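Local coordinates for protein SCO1, mitochondrial (PDB 2B7K) that acts as a copper chaperone of the inner mitochondrial membrane, needed to build cytochrome c oxidase and thought to carry or insert the copper of that enzyme, at residues 32-37 against 106-111; 45-50 against 54-59; 81-86 against 94-99. All coordinates share one frame; numbering follows the deposited sequence. Where two conformers were deposited one is given.

Contact 1. Residues 32-37 against 106-111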
loop_
_atom_site.group_PDB
_atom_site.type_symbol
_atom_site.label_atom_id
_atom_site.label_comp_id
_atom_site.label_asym_id
_atom_site.label_seq_id
_atom_site.Cartn_x
_atom_site.Cartn_y
_atom_site.Cartn_z
ATOM N N ASN A 32 -7.737 -9.299 11.674
ATOM C CA ASN A 32 -8.781 -9.620 10.707
ATOM C C ASN A 32 -8.210 -10.139 9.396
ATOM O O ASN A 32 -7.158 -9.691 8.940
ATOM C CB ASN A 32 -9.640 -8.388 10.396
ATOM C CG ASN A 32 -10.211 -7.744 11.637
ATOM O OD1 ASN A 32 -10.852 -8.402 12.455
ATOM N ND2 ASN A 32 -9.986 -6.445 11.779
ATOM N N GLU A 33 -8.914 -11.081 8.784
ATOM C CA GLU A 33 -8.477 -11.631 7.511
ATOM C C GLU A 33 -8.522 -10.524 6.458
ATOM O O GLU A 33 -9.420 -9.681 6.471
ATOM C CB GLU A 33 -9.399 -12.776 7.088
ATOM C CG GLU A 33 -9.047 -13.401 5.745
ATOM C CD GLU A 33 -10.112 -14.367 5.253
ATOM O OE1 GLU A 33 -10.489 -15.278 6.018
ATOM O OE2 GLU A 33 -10.572 -14.218 4.100
ATOM N N PHE A 34 -7.544 -10.519 5.560
ATOM C CA PHE A 34 -7.498 -9.531 4.490
ATOM C C PHE A 34 -6.956 -10.243 3.253
ATOM O O PHE A 34 -5.816 -10.707 3.252
ATOM C CB PHE A 34 -6.577 -8.368 4.869
ATOM C CG PHE A 34 -6.760 -7.147 4.009
ATOM C CD1 PHE A 34 -7.474 -6.049 4.482
ATOM C CD2 PHE A 34 -6.256 -7.110 2.714
ATOM C CE1 PHE A 34 -7.687 -4.927 3.673
ATOM C CE2 PHE A 34 -6.464 -5.992 1.894
ATOM C CZ PHE A 34 -7.184 -4.900 2.381
ATOM N N THR A 35 -7.774 -10.341 2.213
ATOM C CA THR A 35 -7.358 -11.008 0.984
ATOM C C THR A 35 -7.526 -10.044 -0.176
ATOM O O THR A 35 -7.916 -8.893 0.028
ATOM C CB THR A 35 -8.211 -12.263 0.708
ATOM O OG1 THR A 35 -9.544 -11.869 0.372
ATOM C CG2 THR A 35 -8.250 -13.160 1.940
ATOM N N GLU A 36 -7.244 -10.501 -1.391
ATOM C CA GLU A 36 -7.375 -9.622 -2.544
ATOM C C GLU A 36 -8.821 -9.182 -2.722
ATOM O O GLU A 36 -9.092 -8.184 -3.387
ATOM C CB GLU A 36 -6.857 -10.296 -3.825
ATOM C CG GLU A 36 -7.789 -11.305 -4.484
ATOM C CD GLU A 36 -8.008 -12.550 -3.651
ATOM O OE1 GLU A 36 -7.127 -12.887 -2.831
ATOM O OE2 GLU A 36 -9.059 -13.202 -3.833
ATOM N N LYS A 37 -9.745 -9.922 -2.116
ATOM C CA LYS A 37 -11.165 -9.584 -2.202
ATOM C C LYS A 37 -11.466 -8.276 -1.467
ATOM O O LYS A 37 -12.457 -7.605 -1.757
ATOM C CB LYS A 37 -12.013 -10.712 -1.607
ATOM C CG LYS A 37 -11.785 -12.064 -2.262
ATOM C CD LYS A 37 -12.041 -12.012 -3.758
ATOM C CE LYS A 37 -13.505 -11.749 -4.064
ATOM N NZ LYS A 37 -14.377 -12.843 -3.553
ATOM N N SER A 106 -4.857 6.167 8.816
ATOM C CA SER A 106 -5.607 5.372 7.846
ATOM C C SER A 106 -4.819 4.191 7.292
ATOM O O SER A 106 -5.400 3.245 6.751
ATOM C CB SER A 106 -6.073 6.246 6.680
ATOM O OG SER A 106 -7.128 7.099 7.082
ATOM N N ILE A 107 -3.501 4.248 7.423
ATOM C CA ILE A 107 -2.655 3.175 6.920
ATOM C C ILE A 107 -2.893 1.894 7.715
ATOM O O ILE A 107 -2.819 1.879 8.943
ATOM C CB ILE A 107 -1.163 3.570 6.993
ATOM C CG1 ILE A 107 -0.921 4.845 6.173
ATOM C CG2 ILE A 107 -0.298 2.436 6.447
ATOM C CD1 ILE A 107 0.456 5.466 6.393
ATOM N N LEU A 108 -3.203 0.818 7.006
ATOM C CA LEU A 108 -3.456 -0.458 7.667
ATOM C C LEU A 108 -2.318 -1.413 7.383
ATOM O O LEU A 108 -2.002 -1.682 6.219
ATOM C CB LEU A 108 -4.766 -1.062 7.169
ATOM C CG LEU A 108 -5.206 -2.392 7.792
ATOM C CD1 LEU A 108 -5.513 -2.204 9.274
ATOM C CD2 LEU A 108 -6.431 -2.908 7.050
ATOM N N GLY A 109 -1.718 -1.940 8.444
ATOM C CA GLY A 109 -0.619 -2.873 8.280
ATOM C C GLY A 109 -1.116 -4.290 8.054
ATOM O O GLY A 109 -2.057 -4.737 8.722
ATOM N N LEU A 110 -0.501 -4.989 7.100
ATOM C CA LEU A 110 -0.871 -6.375 6.800
ATOM C C LEU A 110 0.344 -7.267 6.982
ATOM O O LEU A 110 1.458 -6.890 6.623
ATOM C CB LEU A 110 -1.354 -6.531 5.355
ATOM C CG LEU A 110 -2.523 -5.685 4.854
ATOM C CD1 LEU A 110 -2.909 -6.140 3.448
ATOM C CD2 LEU A 110 -3.716 -5.824 5.802
ATOM N N THR A 111 0.121 -8.453 7.530
ATOM C CA THR A 111 1.209 -9.395 7.729
ATOM C C THR A 111 0.633 -10.804 7.681
ATOM O O THR A 111 -0.542 -10.988 7.374
ATOM C CB THR A 111 1.925 -9.164 9.077
ATOM O OG1 THR A 111 3.043 -10.060 9.184
ATOM C CG2 THR A 111 0.976 -9.395 10.243
#

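Contact 2. Residues 45-50 against 54-59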
loop_
_atom_site.group_PDB
_atom_site.type_symbol
_atom_site.label_atom_id
_atom_site.label_comp_id
_atom_site.label_asym_id
_atom_site.label_seq_id
_atom_site.Cartn_x
_atom_site.Cartn_y
_atom_site.Cartn_z
ATOM N N ILE A 45 -3.961 1.782 -2.217
ATOM C CA ILE A 45 -2.580 2.108 -2.515
ATOM C C ILE A 45 -1.754 1.238 -1.570
ATOM O O ILE A 45 -1.891 1.305 -0.348
ATOM C CB ILE A 45 -2.301 3.625 -2.342
ATOM C CG1 ILE A 45 -0.870 3.922 -2.793
ATOM C CG2 ILE A 45 -2.570 4.065 -0.900
ATOM C CD1 ILE A 45 -0.610 5.392 -3.122
ATOM N N ILE A 46 -0.923 0.391 -2.160
ATOM C CA ILE A 46 -0.114 -0.556 -1.410
ATOM C C ILE A 46 1.370 -0.241 -1.389
ATOM O O ILE A 46 1.958 0.120 -2.408
ATOM C CB ILE A 46 -0.296 -1.968 -1.992
ATOM C CG1 ILE A 46 -1.783 -2.327 -1.997
ATOM C CG2 ILE A 46 0.511 -2.981 -1.188
ATOM C CD1 ILE A 46 -2.100 -3.599 -2.760
ATOM N N TYR A 47 1.971 -0.385 -0.216
ATOM C CA TYR A 47 3.402 -0.149 -0.072
ATOM C C TYR A 47 4.003 -1.330 0.666
ATOM O O TYR A 47 3.513 -1.715 1.725
ATOM C CB TYR A 47 3.675 1.135 0.719
ATOM C CG TYR A 47 5.155 1.380 0.949
ATOM C CD1 TYR A 47 6.004 1.680 -0.115
ATOM C CD2 TYR A 47 5.711 1.261 2.222
ATOM C CE1 TYR A 47 7.379 1.849 0.081
ATOM C CE2 TYR A 47 7.082 1.424 2.432
ATOM C CZ TYR A 47 7.910 1.716 1.357
ATOM O OH TYR A 47 9.272 1.848 1.561
ATOM N N PHE A 48 5.058 -1.903 0.093
ATOM C CA PHE A 48 5.759 -3.032 0.696
ATOM C C PHE A 48 7.014 -2.500 1.395
ATOM O O PHE A 48 7.763 -1.718 0.816
ATOM C CB PHE A 48 6.186 -4.040 -0.384
ATOM C CG PHE A 48 5.069 -4.888 -0.910
ATOM C CD1 PHE A 48 4.847 -6.166 -0.401
ATOM C CD2 PHE A 48 4.239 -4.418 -1.922
ATOM C CE1 PHE A 48 3.814 -6.969 -0.891
ATOM C CE2 PHE A 48 3.199 -5.210 -2.423
ATOM C CZ PHE A 48 2.987 -6.491 -1.904
ATOM N N GLY A 49 7.229 -2.907 2.640
ATOM C CA GLY A 49 8.409 -2.478 3.379
ATOM C C GLY A 49 8.500 -3.282 4.663
ATOM O O GLY A 49 7.908 -4.355 4.753
ATOM N N PHE A 50 9.245 -2.794 5.649
ATOM C CA PHE A 50 9.339 -3.492 6.933
ATOM C C PHE A 50 9.679 -2.499 8.036
ATOM O O PHE A 50 10.332 -1.490 7.786
ATOM C CB PHE A 50 10.333 -4.671 6.874
ATOM C CG PHE A 50 11.744 -4.290 6.508
ATOM C CD1 PHE A 50 12.764 -4.378 7.453
ATOM C CD2 PHE A 50 12.062 -3.893 5.216
ATOM C CE1 PHE A 50 14.087 -4.075 7.110
ATOM C CE2 PHE A 50 13.376 -3.588 4.862
ATOM C CZ PHE A 50 14.391 -3.680 5.810
ATOM N N PRO A 54 15.680 1.221 7.580
ATOM C CA PRO A 54 16.206 2.543 7.912
ATOM C C PRO A 54 16.039 3.555 6.775
ATOM O O PRO A 54 16.369 3.271 5.624
ATOM C CB PRO A 54 17.671 2.252 8.209
ATOM C CG PRO A 54 17.988 1.210 7.183
ATOM C CD PRO A 54 16.771 0.293 7.224
ATOM N N ASP A 55 15.505 4.727 7.111
ATOM C CA ASP A 55 15.324 5.814 6.153
ATOM C C ASP A 55 14.249 5.660 5.073
ATOM O O ASP A 55 13.243 6.370 5.091
ATOM C CB ASP A 55 16.667 6.119 5.483
ATOM C CG ASP A 55 17.762 6.426 6.490
ATOM O OD1 ASP A 55 18.941 6.491 6.083
ATOM O OD2 ASP A 55 17.445 6.606 7.685
ATOM N N ILE A 56 14.466 4.748 4.128
ATOM C CA ILE A 56 13.527 4.545 3.026
ATOM C C ILE A 56 12.060 4.366 3.426
ATOM O O ILE A 56 11.206 5.173 3.039
ATOM C CB ILE A 56 13.957 3.344 2.144
ATOM C CG1 ILE A 56 15.234 3.691 1.371
ATOM C CG2 ILE A 56 12.853 2.993 1.158
ATOM C CD1 ILE A 56 16.441 3.987 2.241
ATOM N N CYS A 57 11.763 3.428 4.127
ATOM C CA CYS A 57 10.372 3.123 4.442
ATOM C C CYS A 57 9.744 4.236 5.274
ATOM O O CYS A 57 8.588 4.653 4.980
ATOM C CB CYS A 57 10.278 1.795 5.197
ATOM S SG CYS A 57 10.790 0.351 4.236
ATOM N N PRO A 58 10.374 4.775 6.358
ATOM C CA PRO A 58 9.793 5.913 7.080
ATOM C C PRO A 58 9.535 7.111 6.165
ATOM O O PRO A 58 8.492 7.759 6.258
ATOM C CB PRO A 58 10.844 6.219 8.143
ATOM C CG PRO A 58 11.439 4.872 8.416
ATOM C CD PRO A 58 11.602 4.307 7.027
ATOM N N ASP A 59 10.491 7.403 5.283
ATOM C CA ASP A 59 10.343 8.525 4.358
ATOM C C ASP A 59 9.167 8.311 3.399
ATOM O O ASP A 59 8.436 9.253 3.084
ATOM C CB ASP A 59 11.622 8.734 3.540
ATOM C CG ASP A 59 12.794 9.202 4.387
ATOM O OD1 ASP A 59 12.585 10.021 5.309
ATOM O OD2 ASP A 59 13.928 8.764 4.114
#

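Contact 3. Residues 81-86 against 94-99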
loop_
_atom_site.group_PDB
_atom_site.type_symbol
_atom_site.label_atom_id
_atom_site.label_comp_id
_atom_site.label_asym_id
_atom_site.label_seq_id
_atom_site.Cartn_x
_atom_site.Cartn_y
_atom_site.Cartn_z
ATOM N N PRO A 81 -5.213 2.783 2.127
ATOM C CA PRO A 81 -3.759 2.618 2.203
ATOM C C PRO A 81 -3.374 1.365 2.966
ATOM O O PRO A 81 -3.858 1.126 4.077
ATOM C CB PRO A 81 -3.302 3.899 2.892
ATOM C CG PRO A 81 -4.429 4.187 3.820
ATOM C CD PRO A 81 -5.679 3.837 3.045
ATOM N N LEU A 82 -2.494 0.570 2.364
ATOM C CA LEU A 82 -2.064 -0.685 2.966
ATOM C C LEU A 82 -0.550 -0.787 3.028
ATOM O O LEU A 82 0.134 -0.520 2.040
ATOM C CB LEU A 82 -2.605 -1.864 2.145
ATOM C CG LEU A 82 -4.124 -1.883 1.946
ATOM C CD1 LEU A 82 -4.504 -2.930 0.902
ATOM C CD2 LEU A 82 -4.794 -2.176 3.281
ATOM N N PHE A 83 -0.037 -1.156 4.199
ATOM C CA PHE A 83 1.395 -1.350 4.396
ATOM C C PHE A 83 1.598 -2.849 4.570
ATOM O O PHE A 83 1.167 -3.426 5.564
ATOM C CB PHE A 83 1.884 -0.627 5.650
ATOM C CG PHE A 83 3.349 -0.847 5.945
ATOM C CD1 PHE A 83 3.749 -1.446 7.135
ATOM C CD2 PHE A 83 4.325 -0.449 5.036
ATOM C CE1 PHE A 83 5.113 -1.646 7.417
ATOM C CE2 PHE A 83 5.686 -0.641 5.304
ATOM C CZ PHE A 83 6.082 -1.239 6.494
ATOM N N ILE A 84 2.237 -3.485 3.599
ATOM C CA ILE A 84 2.466 -4.922 3.685
ATOM C C ILE A 84 3.922 -5.181 4.032
ATOM O O ILE A 84 4.828 -4.732 3.328
ATOM C CB ILE A 84 2.133 -5.629 2.354
ATOM C CG1 ILE A 84 0.678 -5.343 1.963
ATOM C CG2 ILE A 84 2.332 -7.136 2.507
ATOM C CD1 ILE A 84 0.225 -6.068 0.704
ATOM N N THR A 85 4.152 -5.914 5.116
ATOM C CA THR A 85 5.518 -6.202 5.521
ATOM C C THR A 85 6.128 -7.319 4.687
ATOM O O THR A 85 5.423 -8.213 4.209
ATOM C CB THR A 85 5.607 -6.611 7.009
ATOM O OG1 THR A 85 6.987 -6.780 7.378
ATOM C CG2 THR A 85 4.863 -7.928 7.250
ATOM N N CYS A 86 7.449 -7.169 4.487
ATOM C CA CYS A 86 8.238 -8.185 3.803
ATOM C C CYS A 86 9.115 -8.952 4.787
ATOM O O CYS A 86 9.963 -9.712 4.407
ATOM C CB CYS A 86 9.113 -7.540 2.724
ATOM S SG CYS A 86 8.190 -6.780 1.369
ATOM N N ALA A 94 1.284 -6.760 16.448
ATOM C CA ALA A 94 1.608 -5.774 17.484
ATOM C C ALA A 94 2.742 -4.836 17.059
ATOM O O ALA A 94 2.689 -3.634 17.315
ATOM C CB ALA A 94 1.976 -6.478 18.792
ATOM N N VAL A 95 3.768 -5.389 16.419
ATOM C CA VAL A 95 4.890 -4.584 15.952
ATOM C C VAL A 95 4.436 -3.579 14.894
ATOM O O VAL A 95 4.881 -2.428 14.894
ATOM C CB VAL A 95 6.010 -5.466 15.366
ATOM C CG1 VAL A 95 7.038 -4.602 14.632
ATOM C CG2 VAL A 95 6.691 -6.233 16.487
ATOM N N LEU A 96 3.555 -4.004 13.995
ATOM C CA LEU A 96 3.059 -3.097 12.965
ATOM C C LEU A 96 2.198 -1.993 13.565
ATOM O O LEU A 96 2.267 -0.844 13.128
ATOM C CB LEU A 96 2.256 -3.857 11.900
ATOM C CG LEU A 96 3.077 -4.753 10.966
ATOM C CD1 LEU A 96 2.162 -5.344 9.906
ATOM C CD2 LEU A 96 4.189 -3.952 10.310
ATOM N N LYS A 97 1.387 -2.329 14.563
ATOM C CA LYS A 97 0.550 -1.317 15.199
ATOM C C LYS A 97 1.422 -0.229 15.817
ATOM O O LYS A 97 1.139 0.962 15.674
ATOM C CB LYS A 97 -0.339 -1.938 16.282
ATOM C CG LYS A 97 -1.529 -2.706 15.742
ATOM C CD LYS A 97 -2.498 -3.129 16.851
ATOM C CE LYS A 97 -1.967 -4.303 17.664
ATOM N NZ LYS A 97 -0.726 -3.985 18.418
ATOM N N GLU A 98 2.492 -0.637 16.494
ATOM C CA GLU A 98 3.379 0.330 17.127
ATOM C C GLU A 98 4.146 1.152 16.098
ATOM O O GLU A 98 4.271 2.368 16.235
ATOM C CB GLU A 98 4.359 -0.369 18.073
ATOM C CG GLU A 98 5.354 0.585 18.713
ATOM C CD GLU A 98 6.117 -0.036 19.863
ATOM O OE1 GLU A 98 7.076 0.600 20.346
ATOM O OE2 GLU A 98 5.756 -1.154 20.290
ATOM N N TYR A 99 4.652 0.487 15.066
ATOM C CA TYR A 99 5.392 1.172 14.012
ATOM C C TYR A 99 4.514 2.203 13.298
ATOM O O TYR A 99 4.931 3.348 13.081
ATOM C CB TYR A 99 5.907 0.159 12.984
ATOM C CG TYR A 99 6.701 0.770 11.849
ATOM C CD1 TYR A 99 7.934 1.383 12.081
ATOM C CD2 TYR A 99 6.232 0.711 10.532
ATOM C CE1 TYR A 99 8.685 1.920 11.031
ATOM C CE2 TYR A 99 6.976 1.242 9.474
ATOM C CZ TYR A 99 8.202 1.843 9.731
ATOM O OH TYR A 99 8.959 2.331 8.684
#

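Contact 1. Residues 32-37 against 106-111
Phe34 packs against Leu110, with Leu108 at a second point of its ring. Leu110 does most of the touching, and its two methyl groups share the work. CD2 of Leu110 sits over one face of the Phe34 ring, 4.2 Å from the centroid and 27° off the ring normal, a CH-pi contact. CD1 of Leu110 lies 3.6 Å from Phe34 CD2, with Phe34 CE2 the next carbon it meets. The two side chains cross at about a right angle. Phe34 has CG anti to its backbone N (chi1 -164°), which turns the ring toward strand 108-111.

The looser part is at Leu108. Here CD2 of Leu108 reaches Phe34 CE1 at 4.1 Å, approaching obliquely. Leu108 is also only partly buried. Before and after Phe34, Glu33 and Lys37 are exposed. Thr35 points away from strand 108-111, and its OG1 accepts a hydrogen bond from Lys37 N at 3.2 Å, an ST turn.

The two strands belong to the mixed sheet of this thioredoxin-like domain but are not neighbours in it. Strand 25-28 runs between them, antiparallel to both, and Phe34 is hydrogen-bonded through its backbone to Leu26. Strand 33-35 is an outermost strand, so the Phe34 ring extends inward from the border of the sheet. It also touches Gln80 and Leu82 of strand 80-85. Leu110 is hydrogen-bonded through its backbone to Phe83 and Thr85 on that same strand.

All of the contact is between carbon atoms. It therefore has little directional demand, and it implies hydrophobic packing that joins the edge of the sheet to its interior, away from the copper-site residues.

Contact 2. Residues 45-50 against 54-59
The first torsion of Tyr47 (chi1 177°) swings CG away from the backbone N and carries the ring from strand 44-49 across to the start of helix 56-75. Cys57 has SG anti to its carbonyl carbon (chi1 -65°), and the sulfur turns back to the strand. The phenol oxygen makes the closest approach: Tyr47 OH lies 3.3 Å from Cys57 CA. Tyr47 OH is hydrogen-bonded to the backbone O of Ser145. On the helix side, Ile56 CG2 is 3.8 Å from Tyr47 OH.

Strand 44-49, helix 56-75 and strand 80-85 form a beta-alpha-beta unit of the thioredoxin-like fold. The helix start carries the second cysteine of a CxxxC motif. Cys57, with Cys53 and His144, probably binds copper, as in related proteins. Two conformers of Cys57 were deposited, so distances to the sulfur hold for one of them. The nearest atoms of the Cys53 and Cys57 side chains are about 3 Å apart.

In the conformer described, Cys57 SG is 3.4 Å from Tyr47 OH. It makes two sulfur-aromatic contacts, one at the edge of the Tyr47 ring, 5.4 Å from its centroid, and one oblique to the Phe50 ring, 5.3 Å from that centroid. Gly49 has no side chain, and its CA comes to 3.8 Å from Cys57 SG. Phe50 points its first bond away, but its ring swings back toward the cysteine.

Contact 3. Residues 81-86 against 94-99
Phe83 and Leu96 bury the most surface in this contact, about equal amounts, and Tyr99 comes next. Leu96 and Tyr99 meet the Phe83 ring around two neighbouring carbons, CE1 and CZ. Leu96 CD2 touches at the ring edge, near its plane, 3.8 Å from Phe83 CE1. The same methyl group lies 4.5 Å from Thr85 CB, so one branch of Leu96 serves both strand residues. With a first torsion near 180° (chi1 177°), Phe83 extends its ring out from the strand and toward the helix.

Tyr99 brings CE2 to 4.0 Å from Phe83 CZ. The rings meet obliquely, with planes 34° apart and centroids 5.8 Å apart.

The contact belongs to the beta-alpha-beta unit made by strand 80-85, helix 93-100 and strand 108-111. The helix packs against one face of strand 80-85, and the axes of helix 94-99 and strand 81-85 approach to 10.9 Å. The two N-to-C directions make an angle of 132°.

Leu96 also reaches Thr111 on the next strand of the unit. Thr85 turns its CB toward the helix, while its hydroxyl is hydrogen-bonded to Asp91 OD2 and to Asp87 N. Tyr99 faces more than the sheet. It also touches Cys57, Pro58 and Leu61 of helix 56-75, and its ring meets that of Phe103.

Overall arrangement
All three contacts are mostly buried and reach the same sheet. Contact 1 starts from an outermost strand, while contacts 2 and 3 pack helices on more central strands. Contacts 1 and 3 share a border: Leu108 O and Phe83 N, 2.9 Å apart, probably form a hydrogen bond between strands 108-111 and 80-85. Contact 2 joins contact 3 through strands 44-49 and 80-85, and Tyr47 CD2 packs on Phe83 CD2 at 3.6 Å. Contacts 1 and 2 do not touch. Contacts 1 and 3 are each made of carbon-carbon packing. Contact 2 adds a sulfur and a phenol oxygen, in keeping with its place at the probable copper site, which Tyr99 of contact 3 approaches.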